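Local coordinates for protein ficolin-3 (Homo sapiens, PDB 2J5Z) that binds galactose through a calcium-bearing fibrinogen-like domain and, as a ficolin, probably serves as a recognition lectin of innate immunity, at residues W52-R58 against R215-R221; C15-L19 against V41-M45; W69-R73 against E125-Y129. Residue numbers count along the deposited sequence, not the author numbering.

Contact 1 (W52-R58 against R215-R221); sequences WLVFQRR and RVRMMLR
Strands 52-58 and 215-220 run antiparallel at the heart of the fibrinogen-like domain, their short axes 4.3 Å apart at closest and 138° between N-to-C directions; the register shifts by one at a classic beta bulge. L53, Q56, R58, V216, M218 and L220 share one face of the sheet, V54, R57, R217 and M219 the other. W52, in the m rotamer, takes R221 CB over its six-membered ring (CH-pi, 3.7 Å to the centroid), while W52 CB meets M219 CE at 3.4 Å. L53 and L220 are a hydrogen-bonded pair (L53 N to L220 O 2.7 Å, L220 N to L53 O 2.8 Å). V54 and M219 make a non-hydrogen-bonded pair, CA atoms 4.1 Å apart. At the bulge F55, its psi turned to -10°, and Q56 both face M218, whose O accepts F55 N at 2.9 Å and, weakly, Q56 N at 3.4 Å; M218 N returns a bond to Q56 O at 3.0 Å. The F55 ring (chi1 p) has M218 CB over its face. R57 and R217 form a second non-hydrogen-bonded pair, CA atoms 4.4 Å apart; a water accepts from R57 NH1 (2.9 Å) and R217 NH1 (2.8 Å). R57 NE bonds S81 O, R57 NH1 forms a salt bridge with E80 of a second subunit, and R217 with D44 and E104. R58 N to V216 O (2.9 Å) closes the ladder. Strand 38-44 and, further along, 83-84 flank 52-58, strand 101-106 flanks 215-220, and helix 87-94 covers L53, F55 and L220.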
loop_
_atom_site.group_PDB
_atom_site.type_symbol
_atom_site.label_atom_id
_atom_site.label_comp_id
_atom_site.label_asym_id
_atom_site.label_seq_id
_atom_site.Cartn_x
_atom_site.Cartn_y
_atom_site.Cartn_z
ATOM N N TRP A 52 -12.318 -7.056 11.264
ATOM C CA TRP A 52 -11.472 -6.491 12.327
ATOM C C TRP A 52 -10.902 -5.124 11.972
ATOM O O TRP A 52 -10.315 -4.950 10.916
ATOM C CB TRP A 52 -10.297 -7.411 12.630
ATOM C CG TRP A 52 -10.677 -8.754 13.171
ATOM C CD1 TRP A 52 -10.877 -9.901 12.457
ATOM C CD2 TRP A 52 -10.854 -9.096 14.542
ATOM N NE1 TRP A 52 -11.185 -10.930 13.295
ATOM C CE2 TRP A 52 -11.177 -10.470 14.587
ATOM C CE3 TRP A 52 -10.778 -8.380 15.735
ATOM C CZ2 TRP A 52 -11.426 -11.137 15.782
ATOM C CZ3 TRP A 52 -11.040 -9.048 16.931
ATOM C CH2 TRP A 52 -11.354 -10.412 16.941
ATOM N N LEU A 53 -11.044 -4.166 12.885
ATOM C CA LEU A 53 -10.444 -2.852 12.706
ATOM C C LEU A 53 -9.063 -2.890 13.354
ATOM O O LEU A 53 -8.944 -3.005 14.571
ATOM C CB LEU A 53 -11.317 -1.778 13.372
ATOM C CG LEU A 53 -11.133 -0.319 12.951
ATOM C CD1 LEU A 53 -12.291 0.513 13.525
ATOM C CD2 LEU A 53 -9.761 0.212 13.393
ATOM N N VAL A 54 -8.019 -2.796 12.538
ATOM C CA VAL A 54 -6.652 -2.858 13.034
ATOM C C VAL A 54 -6.206 -1.466 13.421
ATOM O O VAL A 54 -6.113 -0.583 12.557
ATOM C CB VAL A 54 -5.695 -3.421 11.971
ATOM C CG1 VAL A 54 -4.244 -3.502 12.514
ATOM C CG2 VAL A 54 -6.201 -4.796 11.485
ATOM N N PHE A 55 -5.922 -1.260 14.706
ATOM C CA PHE A 55 -5.599 0.096 15.158
ATOM C C PHE A 55 -4.127 0.307 15.514
ATOM O O PHE A 55 -3.711 1.432 15.775
ATOM C CB PHE A 55 -6.518 0.554 16.314
ATOM C CG PHE A 55 -6.346 -0.215 17.621
ATOM C CD1 PHE A 55 -5.435 0.207 18.589
ATOM C CD2 PHE A 55 -7.154 -1.313 17.902
ATOM C CE1 PHE A 55 -5.286 -0.493 19.799
ATOM C CE2 PHE A 55 -7.029 -2.010 19.115
ATOM C CZ PHE A 55 -6.097 -1.591 20.066
ATOM N N GLN A 56 -3.358 -0.782 15.567
ATOM C CA GLN A 56 -1.910 -0.692 15.825
ATOM C C GLN A 56 -1.206 -1.794 15.043
ATOM O O GLN A 56 -1.721 -2.895 14.920
ATOM C CB GLN A 56 -1.608 -0.838 17.322
ATOM C CG GLN A 56 -0.141 -0.525 17.711
ATOM C CD GLN A 56 0.743 -1.766 17.900
ATOM O OE1 GLN A 56 0.492 -2.829 17.338
ATOM N NE2 GLN A 56 1.790 -1.613 18.694
ATOM N N ARG A 57 -0.032 -1.487 14.496
ATOM C CA ARG A 57 0.691 -2.486 13.742
ATOM C C ARG A 57 2.176 -2.171 13.849
ATOM O O ARG A 57 2.575 -1.022 13.661
ATOM C CB ARG A 57 0.215 -2.467 12.283
ATOM C CG ARG A 57 0.752 -3.553 11.398
ATOM C CD ARG A 57 -0.129 -3.688 10.141
ATOM N NE ARG A 57 0.047 -2.574 9.213
ATOM C CZ ARG A 57 -0.580 -2.474 8.045
ATOM N NH1 ARG A 57 -1.441 -3.408 7.670
ATOM N NH2 ARG A 57 -0.354 -1.437 7.252
ATOM N N ARG A 58 2.963 -3.192 14.187
ATOM C CA ARG A 58 4.443 -3.129 14.185
ATOM C C ARG A 58 4.955 -4.185 13.208
ATOM O O ARG A 58 4.414 -5.281 13.166
ATOM C CB ARG A 58 4.995 -3.449 15.569
ATOM C CG ARG A 58 4.510 -2.546 16.695
ATOM C CD ARG A 58 4.675 -1.068 16.396
ATOM N NE ARG A 58 6.070 -0.583 16.472
ATOM C CZ ARG A 58 6.755 -0.368 17.592
ATOM N NH1 ARG A 58 6.231 -0.643 18.791
ATOM N NH2 ARG A 58 7.999 0.108 17.516
ATOM N N ARG A 215 6.666 -8.809 14.702
ATOM C CA ARG A 215 5.434 -8.216 14.176
ATOM C C ARG A 215 4.328 -8.276 15.217
ATOM O O ARG A 215 4.141 -9.299 15.872
ATOM C CB ARG A 215 4.966 -8.959 12.926
ATOM C CG ARG A 215 5.993 -9.011 11.789
ATOM C CD ARG A 215 5.495 -9.887 10.644
ATOM N NE ARG A 215 4.238 -9.385 10.101
ATOM C CZ ARG A 215 4.142 -8.612 9.022
ATOM N NH1 ARG A 215 5.232 -8.249 8.356
ATOM N NH2 ARG A 215 2.951 -8.206 8.605
ATOM N N VAL A 216 3.583 -7.185 15.356
ATOM C CA VAL A 216 2.463 -7.152 16.292
ATOM C C VAL A 216 1.284 -6.475 15.607
ATOM O O VAL A 216 1.486 -5.571 14.806
ATOM C CB VAL A 216 2.834 -6.315 17.545
ATOM C CG1 VAL A 216 1.636 -6.178 18.475
ATOM C CG2 VAL A 216 4.034 -6.935 18.277
ATOM N N ARG A 217 0.061 -6.894 15.915
ATOM C CA ARG A 217 -1.120 -6.109 15.522
ATOM C C ARG A 217 -2.088 -6.086 16.682
ATOM O O ARG A 217 -2.160 -7.056 17.427
ATOM C CB ARG A 217 -1.836 -6.693 14.306
ATOM C CG ARG A 217 -0.995 -6.797 13.032
ATOM C CD ARG A 217 -1.889 -7.016 11.822
ATOM N NE ARG A 217 -2.658 -8.257 11.862
ATOM C CZ ARG A 217 -3.595 -8.553 10.969
ATOM N NH1 ARG A 217 -3.858 -7.696 9.994
ATOM N NH2 ARG A 217 -4.263 -9.695 11.031
ATOM N N MET A 218 -2.822 -4.982 16.836
ATOM C CA MET A 218 -3.941 -4.933 17.790
ATOM C C MET A 218 -5.199 -4.567 17.024
ATOM O O MET A 218 -5.198 -3.620 16.229
ATOM C CB MET A 218 -3.682 -3.904 18.897
ATOM C CG MET A 218 -2.318 -4.046 19.597
ATOM S SD MET A 218 -2.009 -2.764 20.848
ATOM C CE MET A 218 -3.090 -3.280 22.183
ATOM N N MET A 219 -6.289 -5.292 17.264
ATOM C CA MET A 219 -7.445 -5.145 16.397
ATOM C C MET A 219 -8.758 -5.336 17.153
ATOM O O MET A 219 -8.797 -6.042 18.159
ATOM C CB MET A 219 -7.339 -6.127 15.220
ATOM C CG MET A 219 -6.995 -7.554 15.625
ATOM S SD MET A 219 -6.000 -8.489 14.397
ATOM C CE MET A 219 -7.178 -8.596 13.091
ATOM N N LEU A 220 -9.814 -4.696 16.658
ATOM C CA LEU A 220 -11.135 -4.709 17.288
ATOM C C LEU A 220 -12.233 -5.202 16.369
ATOM O O LEU A 220 -12.245 -4.912 15.160
ATOM C CB LEU A 220 -11.522 -3.276 17.696
ATOM C CG LEU A 220 -10.580 -2.524 18.614
ATOM C CD1 LEU A 220 -11.087 -1.096 18.795
ATOM C CD2 LEU A 220 -10.439 -3.242 19.954
ATOM N N ARG A 221 -13.205 -5.906 16.942
ATOM C CA ARG A 221 -14.372 -6.296 16.168
ATOM C C ARG A 221 -15.633 -6.319 17.030
ATOM O O ARG A 221 -15.656 -6.906 18.117
ATOM C CB ARG A 221 -14.147 -7.658 15.507
ATOM C CG ARG A 221 -15.342 -8.156 14.706
ATOM C CD ARG A 221 -15.021 -9.431 13.930
ATOM N NE ARG A 221 -14.882 -10.613 14.787
ATOM C CZ ARG A 221 -14.614 -11.833 14.327
ATOM N NH1 ARG A 221 -14.460 -12.029 13.022
ATOM N NH2 ARG A 221 -14.502 -12.861 15.163
ATOM O OXT ARG A 221 -16.660 -5.764 16.647
HETATM O O HOH W 1 -1.971 -6.026 8.700
#

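Contact 2 (C15-L19 against V41-M45); sequences CRELL and VFCDM
A disulfide ties the first helix of the fibrinogen-like domain, 15-20, to strand 38-44 of its antiparallel sheet. The helical turn 15-19 has regular backbone angles and the internal bond L19 N to C15 O of 3.0 Å; residues 41-44 are extended, and M45 leaves the strand with phi/psi of -99/10. The short axes stand 8.9 Å apart at closest and cross at -59°, so the helix lies obliquely over the strand.

The covalent link joins C15 SG to C43 SG at 2.1 Å. Both cysteines are m in chi1 and point toward each other's segment, with CA atoms 5.6 Å apart and a chi3 of -77°. No hydrogen bond crosses the contact; apart from the disulfide, it is packing.

Apolar packing surrounds the sulfurs. L18 CD1 lies 4.0 Å from C43 SG, and V41 CG2 lies 4.2 Å from C15 SG. F42 and D44 point away from the helix, to the side where F42 meets R57 by cation-pi and D44 forms a salt bridge with R217. L31 and Y29 of strand 28-32 continue the apolar layer beside L18.

M45 fills the gap beyond the disulfide. Its CB points sideways, but with chi1 and chi2 both m the thioether turns back to the helix: M45 SD is 3.9 Å from L19 CB, and M45 CE reaches L18 CB at 3.7 Å and C15 O at 3.4 Å.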
loop_
_atom_site.group_PDB
_atom_site.type_symbol
_atom_site.label_atom_id
_atom_site.label_comp_id
_atom_site.label_asym_id
_atom_site.label_seq_id
_atom_site.Cartn_x
_atom_site.Cartn_y
_atom_site.Cartn_z
ATOM N N CYS A 15 -15.822 -2.221 10.588
ATOM C CA CYS A 15 -15.349 -3.095 9.511
ATOM C C CYS A 15 -16.303 -4.260 9.264
ATOM O O CYS A 15 -16.379 -4.774 8.138
ATOM C CB CYS A 15 -13.926 -3.602 9.781
ATOM S SG CYS A 15 -12.654 -2.311 9.738
ATOM N N ARG A 16 -17.043 -4.670 10.290
ATOM C CA ARG A 16 -18.013 -5.758 10.116
ATOM C C ARG A 16 -19.090 -5.352 9.126
ATOM O O ARG A 16 -19.507 -6.152 8.291
ATOM C CB ARG A 16 -18.693 -6.161 11.424
ATOM C CG ARG A 16 -17.797 -6.307 12.611
ATOM C CD ARG A 16 -18.610 -6.753 13.829
ATOM N NE ARG A 16 -18.703 -8.208 13.887
ATOM C CZ ARG A 16 -18.792 -8.909 15.015
ATOM N NH1 ARG A 16 -18.795 -8.290 16.188
ATOM N NH2 ARG A 16 -18.857 -10.233 14.972
ATOM N N GLU A 17 -19.539 -4.103 9.219
ATOM C CA GLU A 17 -20.583 -3.599 8.333
ATOM C C GLU A 17 -20.111 -3.495 6.884
ATOM O O GLU A 17 -20.878 -3.753 5.954
ATOM C CB GLU A 17 -21.122 -2.250 8.831
ATOM C CG GLU A 17 -22.083 -2.385 10.003
ATOM C CD GLU A 17 -22.643 -1.056 10.484
ATOM O OE1 GLU A 17 -22.351 -0.010 9.863
ATOM O OE2 GLU A 17 -23.383 -1.061 11.490
ATOM N N LEU A 18 -18.849 -3.115 6.697
ATOM C CA LEU A 18 -18.260 -3.059 5.373
ATOM C C LEU A 18 -18.223 -4.464 4.782
ATOM O O LEU A 18 -18.577 -4.656 3.621
ATOM C CB LEU A 18 -16.841 -2.466 5.424
ATOM C CG LEU A 18 -16.833 -0.935 5.430
ATOM C CD1 LEU A 18 -15.488 -0.389 5.920
ATOM C CD2 LEU A 18 -17.176 -0.420 4.034
ATOM N N LEU A 19 -17.801 -5.431 5.592
ATOM C CA LEU A 19 -17.704 -6.818 5.141
ATOM C C LEU A 19 -19.077 -7.346 4.754
ATOM O O LEU A 19 -19.244 -7.960 3.690
ATOM C CB LEU A 19 -17.074 -7.704 6.216
ATOM C CG LEU A 19 -16.953 -9.216 5.924
ATOM C CD1 LEU A 19 -16.296 -9.501 4.577
ATOM C CD2 LEU A 19 -16.194 -9.923 7.032
ATOM N N VAL A 41 -9.307 3.694 8.092
ATOM C CA VAL A 41 -8.912 2.628 9.008
ATOM C C VAL A 41 -8.563 1.407 8.179
ATOM O O VAL A 41 -9.051 1.262 7.056
ATOM C CB VAL A 41 -10.073 2.200 9.956
ATOM C CG1 VAL A 41 -10.555 3.386 10.803
ATOM C CG2 VAL A 41 -11.202 1.616 9.141
ATOM N N PHE A 42 -7.725 0.540 8.739
ATOM C CA PHE A 42 -7.401 -0.734 8.095
ATOM C C PHE A 42 -8.336 -1.811 8.581
ATOM O O PHE A 42 -8.384 -2.096 9.784
ATOM C CB PHE A 42 -5.956 -1.151 8.368
ATOM C CG PHE A 42 -5.534 -2.352 7.575
ATOM C CD1 PHE A 42 -4.972 -2.198 6.310
ATOM C CD2 PHE A 42 -5.726 -3.629 8.073
ATOM C CE1 PHE A 42 -4.596 -3.298 5.560
ATOM C CE2 PHE A 42 -5.354 -4.749 7.317
ATOM C CZ PHE A 42 -4.782 -4.568 6.062
ATOM N N CYS A 43 -9.096 -2.397 7.652
ATOM C CA CYS A 43 -9.998 -3.501 7.988
ATOM C C CYS A 43 -9.356 -4.807 7.564
ATOM O O CYS A 43 -8.945 -4.947 6.407
ATOM C CB CYS A 43 -11.315 -3.364 7.247
ATOM S SG CYS A 43 -12.322 -1.946 7.739
ATOM N N ASP A 44 -9.259 -5.748 8.496
ATOM C CA ASP A 44 -8.813 -7.099 8.142
ATOM C C ASP A 44 -10.075 -7.897 7.878
ATOM O O ASP A 44 -10.854 -8.161 8.792
ATOM C CB ASP A 44 -7.985 -7.716 9.269
ATOM C CG ASP A 44 -7.541 -9.140 8.963
ATOM O OD1 ASP A 44 -8.236 -9.837 8.199
ATOM O OD2 ASP A 44 -6.489 -9.558 9.500
ATOM N N MET A 45 -10.282 -8.264 6.620
ATOM C CA MET A 45 -11.518 -8.915 6.217
ATOM C C MET A 45 -11.366 -10.428 6.111
ATOM O O MET A 45 -12.270 -11.107 5.630
ATOM C CB MET A 45 -11.987 -8.364 4.872
ATOM C CG MET A 45 -12.275 -6.851 4.871
ATOM S SD MET A 45 -13.368 -6.410 6.238
ATOM C CE MET A 45 -14.102 -4.902 5.582
#

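Contact 3 (W69-R73 against E125-Y129); sequences WSSYR and EVDHY. With ACT (acetate ion), chain F.
This is a surface contact: helix 69-74 of the fibrinogen-like domain meets the loop that leads from strand 112-122 to strand 131-133, joined by a glutamate shared between two donors. Residues 69-73 are helical, with R73 N bonded to W69 O at 2.8 Å. In the loop H128 N bonds E125 O at 2.9 Å, and H128 and Y129 lie in the left-handed region (phi/psi 61/32 and 56/40); the CA-to-CB bond of Y129 points toward the helix. With R73 CA 8.3 Å from E125 CA, side chains bridge the space.

W69 and R73, one helical turn apart and both t in chi1, converge on the extended E125 (t, t): W69 NE1 donates to E125 OE2 at 2.9 Å, and R73 NH1 forms a salt bridge with the same E125 OE2, also at 2.9 Å. E125 N donates to OXT of an acetate ion, probably from the crystallisation liquor, at 3.0 Å.

Beside this polar node the Y129 ring, m in chi1, lies nearly parallel to the W69 six-membered ring but slid aside, planes at 27° and centroids 5.7 Å apart. The Y129 hydroxyl bonds E88 of helix 87-94. H160, between calcium ligands D159 and D161 in sequence, stacks on H128 and meets W69 edge-to-face; the H128 side chain is about 12 Å from the calcium ion. W69 CZ2 lies 3.7 Å from Y129 CD2, and R73 CG 3.3 Å from Y129 OH.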
loop_
_atom_site.group_PDB
_atom_site.type_symbol
_atom_site.label_atom_id
_atom_site.label_comp_id
_atom_site.label_asym_id
_atom_site.label_seq_id
_atom_site.Cartn_x
_atom_site.Cartn_y
_atom_site.Cartn_z
ATOM N N TRP A 69 2.145 12.889 23.954
ATOM C CA TRP A 69 0.720 12.801 24.233
ATOM C C TRP A 69 -0.107 13.176 23.015
ATOM O O TRP A 69 -1.052 12.459 22.651
ATOM C CB TRP A 69 0.359 13.713 25.418
ATOM C CG TRP A 69 -1.058 13.602 25.803
ATOM C CD1 TRP A 69 -2.072 14.439 25.458
ATOM C CD2 TRP A 69 -1.635 12.567 26.596
ATOM N NE1 TRP A 69 -3.257 13.981 25.987
ATOM C CE2 TRP A 69 -3.012 12.834 26.692
ATOM C CE3 TRP A 69 -1.122 11.431 27.227
ATOM C CZ2 TRP A 69 -3.884 12.008 27.405
ATOM C CZ3 TRP A 69 -1.989 10.618 27.937
ATOM C CH2 TRP A 69 -3.345 10.906 28.018
ATOM N N SER A 70 0.251 14.298 22.381
ATOM C CA SER A 70 -0.548 14.829 21.269
ATOM C C SER A 70 -0.499 13.917 20.062
ATOM O O SER A 70 -1.500 13.747 19.355
ATOM C CB SER A 70 -0.099 16.245 20.887
ATOM O OG SER A 70 1.264 16.253 20.491
ATOM N N SER A 71 0.672 13.335 19.829
ATOM C CA SER A 71 0.871 12.351 18.770
ATOM C C SER A 71 0.040 11.092 19.017
ATOM O O SER A 71 -0.642 10.605 18.120
ATOM C CB SER A 71 2.350 11.983 18.667
ATOM O OG SER A 71 3.093 13.041 18.083
ATOM N N TYR A 72 0.084 10.571 20.239
ATOM C CA TYR A 72 -0.742 9.416 20.558
ATOM C C TYR A 72 -2.218 9.754 20.503
ATOM O O TYR A 72 -3.040 8.904 20.156
ATOM C CB TYR A 72 -0.340 8.779 21.900
ATOM C CG TYR A 72 0.731 7.764 21.669
ATOM C CD1 TYR A 72 0.411 6.490 21.198
ATOM C CD2 TYR A 72 2.079 8.103 21.797
ATOM C CE1 TYR A 72 1.390 5.563 20.931
ATOM C CE2 TYR A 72 3.081 7.177 21.528
ATOM C CZ TYR A 72 2.717 5.904 21.077
ATOM O OH TYR A 72 3.660 4.940 20.801
ATOM N N ARG A 73 -2.567 10.995 20.831
ATOM C CA ARG A 73 -3.969 11.397 20.828
ATOM C C ARG A 73 -4.555 11.399 19.417
ATOM O O ARG A 73 -5.661 10.918 19.191
ATOM C CB ARG A 73 -4.139 12.794 21.457
ATOM C CG ARG A 73 -5.552 13.366 21.337
ATOM C CD ARG A 73 -5.660 14.748 22.042
ATOM N NE ARG A 73 -4.840 15.725 21.327
ATOM C CZ ARG A 73 -4.071 16.651 21.902
ATOM N NH1 ARG A 73 -3.967 16.723 23.231
ATOM N NH2 ARG A 73 -3.372 17.487 21.129
ATOM N N GLU A 125 -10.274 12.005 27.027
ATOM C CA GLU A 125 -8.976 12.615 27.312
ATOM C C GLU A 125 -8.845 13.148 28.749
ATOM O O GLU A 125 -7.750 13.161 29.323
ATOM C CB GLU A 125 -8.668 13.741 26.320
ATOM C CG GLU A 125 -7.226 14.218 26.426
ATOM C CD GLU A 125 -6.844 15.226 25.371
ATOM O OE1 GLU A 125 -7.743 15.670 24.618
ATOM O OE2 GLU A 125 -5.639 15.571 25.297
ATOM N N VAL A 126 -9.956 13.605 29.314
ATOM C CA VAL A 126 -9.945 14.066 30.705
ATOM C C VAL A 126 -9.523 12.947 31.657
ATOM O O VAL A 126 -8.890 13.190 32.694
ATOM C CB VAL A 126 -11.320 14.578 31.157
ATOM C CG1 VAL A 126 -12.284 13.425 31.392
ATOM C CG2 VAL A 126 -11.163 15.404 32.441
ATOM N N ASP A 127 -9.892 11.722 31.300
ATOM C CA ASP A 127 -9.541 10.540 32.071
ATOM C C ASP A 127 -8.268 9.882 31.524
ATOM O O ASP A 127 -7.964 8.724 31.823
ATOM C CB ASP A 127 -10.713 9.558 32.086
ATOM C CG ASP A 127 -11.886 10.058 32.914
ATOM O OD1 ASP A 127 -11.676 10.444 34.086
ATOM O OD2 ASP A 127 -13.018 10.058 32.406
ATOM N N HIS A 128 -7.524 10.631 30.721
ATOM C CA HIS A 128 -6.232 10.194 30.222
ATOM C C HIS A 128 -6.328 8.921 29.385
ATOM O O HIS A 128 -5.409 8.108 29.386
ATOM C CB HIS A 128 -5.262 9.970 31.379
ATOM C CG HIS A 128 -5.268 11.081 32.378
ATOM N ND1 HIS A 128 -4.980 12.386 32.038
ATOM C CD2 HIS A 128 -5.540 11.087 33.704
ATOM C CE1 HIS A 128 -5.076 13.149 33.113
ATOM N NE2 HIS A 128 -5.418 12.386 34.135
ATOM N N TYR A 129 -7.447 8.757 28.692
ATOM C CA TYR A 129 -7.649 7.609 27.779
ATOM C C TYR A 129 -7.450 6.308 28.524
ATOM O O TYR A 129 -6.888 5.339 27.990
ATOM C CB TYR A 129 -6.762 7.702 26.517
ATOM C CG TYR A 129 -7.072 8.911 25.653
ATOM C CD1 TYR A 129 -8.331 9.070 25.077
ATOM C CD2 TYR A 129 -6.091 9.881 25.392
ATOM C CE1 TYR A 129 -8.634 10.178 24.285
ATOM C CE2 TYR A 129 -6.386 11.002 24.582
ATOM C CZ TYR A 129 -7.655 11.134 24.047
ATOM O OH TYR A 129 -7.949 12.213 23.259
HETATM C C ACT F . -13.076 12.931 24.581
HETATM O O ACT F . -13.647 13.178 23.471
HETATM O OXT ACT F . -11.853 12.597 24.590
HETATM C CH3 ACT F . -13.830 13.025 25.861
#

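Overall arrangement
Contacts 1 and 2 belong to one sheet: strands 38-44 and 52-58 are neighbours in it, and the two contacts touch directly through the R217-D44 salt bridge, their centres 12 Å apart. Contact 1 lies deepest, its centre about 6 Å from the centre of the chain, and pairs two strands far apart in sequence by a backbone ladder. Contact 2, also buried but more peripheral, fixes a helix to the sheet by a disulfide and apolar packing. Contact 3 is at the surface, its centre about 19 Å from that of contact 1; there a salt bridge and an indole hydrogen bond join helix and loop. Helix 87-94 borders both contacts 1 and 3.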